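Local coordinates for protein oxidized polyvinyl alcohol hydrolase (Sphingopyxis, PDB 3WLA) that hydrolyses beta-diketones such as nonane-4,6-dione and oxidized polyvinyl alcohol, the second step in the breakdown of polyvinyl alcohol, at residues 172-186 with 229-243. Numbering follows the deposited sequence.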
loop_
_atom_site.group_PDB
_atom_site.type_symbol
_atom_site.label_atom_id
_atom_site.label_comp_id
_atom_site.label_asym_id
_atom_site.label_seq_id
_atom_site.Cartn_x
_atom_site.Cartn_y
_atom_site.Cartn_z
ATOM N N LEU A 172 -1.533 -6.873 0.492
ATOM C CA LEU A 172 -2.959 -7.272 0.477
ATOM C C LEU A 172 -3.162 -8.563 -0.318
ATOM O O LEU A 172 -4.141 -9.303 -0.081
ATOM C CB LEU A 172 -3.868 -6.177 -0.114
ATOM C CG LEU A 172 -3.914 -4.835 0.667
ATOM C CD1 LEU A 172 -4.849 -3.892 0.006
ATOM C CD2 LEU A 172 -4.348 -5.039 2.101
ATOM N N LEU A 173 -2.262 -8.812 -1.275
ATOM C CA LEU A 173 -2.353 -9.999 -2.111
ATOM C C LEU A 173 -1.780 -11.221 -1.449
ATOM O O LEU A 173 -2.304 -12.345 -1.629
ATOM C CB LEU A 173 -1.657 -9.779 -3.473
ATOM C CG LEU A 173 -2.379 -8.820 -4.461
ATOM C CD1 LEU A 173 -1.467 -8.498 -5.659
ATOM C CD2 LEU A 173 -3.689 -9.403 -4.936
ATOM N N PHE A 174 -0.688 -11.031 -0.733
ATOM C CA PHE A 174 -0.025 -12.129 -0.039
ATOM C C PHE A 174 -0.460 -12.398 1.397
ATOM O O PHE A 174 -0.319 -13.504 1.876
ATOM C CB PHE A 174 1.474 -11.900 0.058
ATOM C CG PHE A 174 2.238 -12.372 -1.150
ATOM C CD1 PHE A 174 2.587 -13.704 -1.281
ATOM C CD2 PHE A 174 2.558 -11.471 -2.195
ATOM C CE1 PHE A 174 3.228 -14.162 -2.435
ATOM C CE2 PHE A 174 3.202 -11.902 -3.358
ATOM C CZ PHE A 174 3.540 -13.273 -3.484
ATOM N N ASP A 175 -0.972 -11.379 2.075
ATOM C CA ASP A 175 -1.298 -11.517 3.481
ATOM C C ASP A 175 -2.666 -10.939 3.820
ATOM O O ASP A 175 -2.839 -10.189 4.795
ATOM C CB ASP A 175 -0.178 -10.812 4.275
ATOM C CG ASP A 175 -0.116 -11.251 5.735
ATOM O OD1 ASP A 175 -0.784 -12.233 6.067
ATOM O OD2 ASP A 175 0.616 -10.630 6.545
ATOM N N SER A 176 -3.663 -11.308 3.038
ATOM C CA SER A 176 -5.002 -10.822 3.302
ATOM C C SER A 176 -5.597 -11.410 4.603
ATOM O O SER A 176 -6.615 -10.949 5.088
ATOM C CB SER A 176 -5.910 -11.135 2.119
ATOM O OG SER A 176 -6.062 -12.529 1.928
ATOM N N GLU A 177 -4.948 -12.409 5.183
ATOM C CA GLU A 177 -5.443 -12.995 6.433
ATOM C C GLU A 177 -5.222 -11.996 7.566
ATOM O O GLU A 177 -5.925 -11.992 8.580
ATOM C CB GLU A 177 -4.679 -14.274 6.782
ATOM C CG GLU A 177 -5.038 -15.474 5.961
ATOM C CD GLU A 177 -4.551 -15.365 4.501
ATOM O OE1 GLU A 177 -3.489 -14.690 4.227
ATOM O OE2 GLU A 177 -5.252 -15.983 3.637
ATOM N N PHE A 178 -4.218 -11.150 7.402
ATOM C CA PHE A 178 -3.906 -10.183 8.434
ATOM C C PHE A 178 -4.661 -8.845 8.297
ATOM O O PHE A 178 -5.477 -8.487 9.151
ATOM C CB PHE A 178 -2.376 -9.979 8.480
ATOM C CG PHE A 178 -1.897 -9.158 9.652
ATOM C CD1 PHE A 178 -2.028 -9.640 10.954
ATOM C CD2 PHE A 178 -1.312 -7.900 9.451
ATOM C CE1 PHE A 178 -1.591 -8.898 12.038
ATOM C CE2 PHE A 178 -0.860 -7.128 10.537
ATOM C CZ PHE A 178 -1.001 -7.630 11.848
ATOM N N TRP A 179 -4.400 -8.136 7.211
ATOM C CA TRP A 179 -4.987 -6.816 6.953
ATOM C C TRP A 179 -6.485 -6.848 6.637
ATOM O O TRP A 179 -6.966 -7.731 5.901
ATOM C CB TRP A 179 -4.275 -6.158 5.750
ATOM C CG TRP A 179 -2.754 -6.089 5.889
ATOM C CD1 TRP A 179 -1.807 -6.869 5.268
ATOM C CD2 TRP A 179 -2.056 -5.238 6.772
ATOM N NE1 TRP A 179 -0.546 -6.554 5.742
ATOM C CE2 TRP A 179 -0.678 -5.548 6.664
ATOM C CE3 TRP A 179 -2.464 -4.236 7.663
ATOM C CZ2 TRP A 179 0.275 -4.897 7.401
ATOM C CZ3 TRP A 179 -1.516 -3.589 8.401
ATOM C CH2 TRP A 179 -0.154 -3.917 8.276
ATOM N N ALA A 180 -7.206 -5.875 7.205
ATOM C CA ALA A 180 -8.632 -5.744 6.932
ATOM C C ALA A 180 -8.816 -5.027 5.584
ATOM O O ALA A 180 -9.945 -4.873 5.062
ATOM C CB ALA A 180 -9.309 -4.946 8.058
ATOM N N GLY A 181 -7.705 -4.594 5.003
ATOM C CA GLY A 181 -7.767 -3.848 3.741
ATOM C C GLY A 181 -6.692 -2.751 3.697
ATOM O O GLY A 181 -5.704 -2.739 4.472
ATOM N N GLY A 182 -6.872 -1.783 2.823
ATOM C CA GLY A 182 -5.848 -0.756 2.764
ATOM C C GLY A 182 -6.096 0.215 1.635
ATOM O O GLY A 182 -7.095 0.084 0.862
ATOM N N MET A 183 -5.214 1.208 1.540
ATOM C CA MET A 183 -5.367 2.221 0.514
ATOM C C MET A 183 -4.113 2.414 -0.340
ATOM O O MET A 183 -3.244 3.222 -0.005
ATOM C CB MET A 183 -5.753 3.569 1.145
ATOM C CG MET A 183 -5.926 4.696 0.108
ATOM S SD MET A 183 -6.758 6.090 0.795
ATOM C CE MET A 183 -5.681 6.563 2.246
ATOM N N PRO A 184 -4.002 1.658 -1.437
ATOM C CA PRO A 184 -2.854 1.781 -2.319
ATOM C C PRO A 184 -3.034 3.012 -3.169
ATOM O O PRO A 184 -3.964 3.093 -3.995
ATOM C CB PRO A 184 -2.893 0.493 -3.146
ATOM C CG PRO A 184 -4.302 0.070 -3.046
ATOM C CD PRO A 184 -4.732 0.415 -1.682
ATOM N N ILE A 185 -2.194 4.018 -2.963
ATOM C CA ILE A 185 -2.321 5.214 -3.779
ATOM C C ILE A 185 -1.303 5.214 -4.909
ATOM O O ILE A 185 -0.103 5.220 -4.666
ATOM C CB ILE A 185 -2.138 6.482 -2.933
ATOM C CG1 ILE A 185 -3.160 6.481 -1.805
ATOM C CG2 ILE A 185 -2.236 7.684 -3.864
ATOM C CD1 ILE A 185 -3.016 7.548 -0.722
ATOM N N SER A 186 -1.779 5.227 -6.155
ATOM C CA SER A 186 -0.898 5.190 -7.315
ATOM C C SER A 186 0.235 4.180 -7.175
ATOM O O SER A 186 1.416 4.525 -7.214
ATOM C CB SER A 186 -0.300 6.559 -7.598
ATOM O OG SER A 186 -1.297 7.556 -7.607
ATOM N N LEU A 229 -9.331 -14.514 -1.607
ATOM C CA LEU A 229 -8.614 -13.826 -0.527
ATOM C C LEU A 229 -9.534 -13.745 0.690
ATOM O O LEU A 229 -10.756 -13.904 0.568
ATOM C CB LEU A 229 -8.245 -12.382 -0.932
ATOM C CG LEU A 229 -7.419 -12.145 -2.202
ATOM C CD1 LEU A 229 -7.526 -10.646 -2.520
ATOM C CD2 LEU A 229 -5.951 -12.608 -2.009
ATOM N N ASP A 230 -8.931 -13.478 1.841
ATOM C CA ASP A 230 -9.649 -13.286 3.092
ATOM C C ASP A 230 -10.429 -11.955 2.880
ATOM O O ASP A 230 -10.006 -11.137 2.053
ATOM C CB ASP A 230 -8.628 -13.117 4.197
ATOM C CG ASP A 230 -9.099 -13.697 5.520
ATOM O OD1 ASP A 230 -9.391 -14.912 5.525
ATOM O OD2 ASP A 230 -9.171 -12.939 6.543
ATOM N N PRO A 231 -11.534 -11.704 3.634
ATOM C CA PRO A 231 -12.366 -10.488 3.521
ATOM C C PRO A 231 -11.589 -9.194 3.787
ATOM O O PRO A 231 -10.828 -9.097 4.776
ATOM C CB PRO A 231 -13.461 -10.714 4.561
ATOM C CG PRO A 231 -13.564 -12.152 4.608
ATOM C CD PRO A 231 -12.105 -12.572 4.677
ATOM N N MET A 232 -11.805 -8.214 2.909
ATOM C CA MET A 232 -11.119 -6.912 3.002
ATOM C C MET A 232 -11.869 -5.815 2.299
ATOM O O MET A 232 -12.780 -6.082 1.489
ATOM C CB MET A 232 -9.725 -6.947 2.325
ATOM C CG MET A 232 -8.625 -7.757 2.983
ATOM S SD MET A 232 -7.051 -7.668 2.078
ATOM C CE MET A 232 -7.438 -8.346 0.393
ATOM N N VAL A 233 -11.465 -4.575 2.603
ATOM C CA VAL A 233 -11.980 -3.388 1.910
ATOM C C VAL A 233 -10.703 -2.685 1.340
ATOM O O VAL A 233 -9.688 -2.497 2.048
ATOM C CB VAL A 233 -12.778 -2.447 2.854
ATOM C CG1 VAL A 233 -12.023 -2.146 4.051
ATOM C CG2 VAL A 233 -13.163 -1.194 2.138
ATOM N N VAL A 234 -10.735 -2.358 0.059
ATOM C CA VAL A 234 -9.572 -1.730 -0.594
ATOM C C VAL A 234 -9.965 -0.466 -1.342
ATOM O O VAL A 234 -10.917 -0.476 -2.168
ATOM C CB VAL A 234 -8.915 -2.736 -1.558
ATOM C CG1 VAL A 234 -7.677 -2.082 -2.304
ATOM C CG2 VAL A 234 -8.493 -3.978 -0.779
ATOM N N ILE A 235 -9.278 0.639 -1.032
ATOM C CA ILE A 235 -9.533 1.909 -1.699
ATOM C C ILE A 235 -8.335 2.203 -2.587
ATOM O O ILE A 235 -7.247 2.502 -2.081
ATOM C CB ILE A 235 -9.720 3.059 -0.681
ATOM C CG1 ILE A 235 -10.951 2.786 0.194
ATOM C CG2 ILE A 235 -9.842 4.374 -1.404
ATOM C CD1 ILE A 235 -11.110 3.712 1.323
ATOM N N THR A 236 -8.509 2.116 -3.904
ATOM C CA THR A 236 -7.404 2.379 -4.845
ATOM C C THR A 236 -7.542 3.831 -5.235
ATOM O O THR A 236 -8.653 4.286 -5.528
ATOM C CB THR A 236 -7.503 1.508 -6.122
ATOM O OG1 THR A 236 -7.274 0.150 -5.780
ATOM C CG2 THR A 236 -6.420 1.907 -7.127
ATOM N N VAL A 237 -6.431 4.579 -5.220
ATOM C CA VAL A 237 -6.515 5.982 -5.575
ATOM C C VAL A 237 -5.620 6.260 -6.801
ATOM O O VAL A 237 -4.451 5.860 -6.832
ATOM C CB VAL A 237 -6.103 6.891 -4.378
ATOM C CG1 VAL A 237 -6.067 8.320 -4.797
ATOM C CG2 VAL A 237 -7.048 6.707 -3.193
ATOM N N TRP A 238 -6.197 6.918 -7.822
ATOM C CA TRP A 238 -5.502 7.320 -9.031
ATOM C C TRP A 238 -5.467 8.853 -9.021
ATOM O O TRP A 238 -6.495 9.499 -8.724
ATOM C CB TRP A 238 -6.286 6.867 -10.265
ATOM C CG TRP A 238 -5.754 7.364 -11.562
ATOM C CD1 TRP A 238 -4.505 7.144 -12.089
ATOM C CD2 TRP A 238 -6.520 8.005 -12.600
ATOM N NE1 TRP A 238 -4.457 7.586 -13.408
ATOM C CE2 TRP A 238 -5.672 8.117 -13.740
ATOM C CE3 TRP A 238 -7.845 8.479 -12.673
ATOM C CZ2 TRP A 238 -6.099 8.679 -14.951
ATOM C CZ3 TRP A 238 -8.285 9.041 -13.876
ATOM C CH2 TRP A 238 -7.405 9.133 -15.003
ATOM N N GLY A 239 -4.333 9.451 -9.382
ATOM C CA GLY A 239 -4.241 10.925 -9.325
ATOM C C GLY A 239 -4.562 11.668 -10.626
ATOM O O GLY A 239 -4.206 12.849 -10.784
ATOM N N GLY A 240 -5.175 10.966 -11.584
ATOM C CA GLY A 240 -5.536 11.617 -12.864
ATOM C C GLY A 240 -4.508 11.592 -13.990
ATOM O O GLY A 240 -3.541 10.834 -13.977
ATOM N N GLU A 241 -4.726 12.414 -15.001
ATOM C CA GLU A 241 -3.863 12.430 -16.181
ATOM C C GLU A 241 -2.391 12.540 -15.922
ATOM O O GLU A 241 -1.611 11.913 -16.605
ATOM C CB GLU A 241 -4.242 13.588 -17.117
ATOM C CG GLU A 241 -4.954 13.127 -18.364
ATOM C CD GLU A 241 -6.292 12.521 -18.006
ATOM O OE1 GLU A 241 -6.896 13.085 -17.053
ATOM O OE2 GLU A 241 -6.735 11.523 -18.653
ATOM N N LYS A 242 -2.002 13.339 -14.940
ATOM C CA LYS A 242 -0.582 13.507 -14.696
ATOM C C LYS A 242 -0.021 12.478 -13.722
ATOM O O LYS A 242 1.161 12.592 -13.284
ATOM C CB LYS A 242 -0.331 14.930 -14.206
ATOM C CG LYS A 242 -0.791 15.971 -15.258
ATOM C CD LYS A 242 0.005 17.276 -15.179
ATOM C CE LYS A 242 -0.097 18.146 -16.501
ATOM N NZ LYS A 242 -1.365 19.001 -16.719
ATOM N N ASP A 243 -0.848 11.506 -13.334
ATOM C CA ASP A 243 -0.353 10.455 -12.418
ATOM C C ASP A 243 0.549 9.466 -13.192
ATOM O O ASP A 243 0.106 8.400 -13.662
ATOM C CB ASP A 243 -1.519 9.698 -11.740
ATOM C CG ASP A 243 -1.036 8.870 -10.536
ATOM O OD1 ASP A 243 0.196 8.905 -10.241
ATOM O OD2 ASP A 243 -1.886 8.221 -9.883
HETATM O O HOH W 1 -7.913 -13.820 9.361
#
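Gly-182 and Ile-235 join strands 181-185 and 232-238, which run parallel in the central sheet of an alpha/beta-hydrolase fold, their axes 8° apart. The pairing shows in the bond from Ile-235 N to Gly-182 O (2.9 Å, 166° at the hydrogen). Pro-184, with no N-H to give Ile-235 O, interrupts the run, which resumes as Val-237 N donates to Pro-184 O and Ser-186 N to Val-237 O.

Packing is tight where helix 163-174 ends over the sheet. Leu-172 meets Val-234 tip to tip, CD1 to CG2 at 3.7 Å, while Met-232 SD lies 3.8 Å from Leu-172 CD2. A bend at chi3 (-60°) brings Met-232 CE onto Ser-176 CB, 3.6 Å away. Across the sheet, Ile-185 and Val-237 lie side by side, and the Met-183 side chain slants over that of Ile-235, SD nearest CG2.

The solvent side is looser: Glu-177 is exposed, and a water bridges its carbonyl O to Asp-230 OD2, 3.2 Å from the water. Yet Asp-230 N is held by Ser-176 OG.

At the other, buried end, Asp-243 is probably the acid of a Ser-162, His-285 triad, since its OD1 bonds His-285 ND1. Ser-186 OG donates to its other oxygen, OD2, though the modelled 2.4 Å is doubtfully short; Gly-239 N, 2.8 Å from OD2, also donates, approaching from above the carboxylate plane.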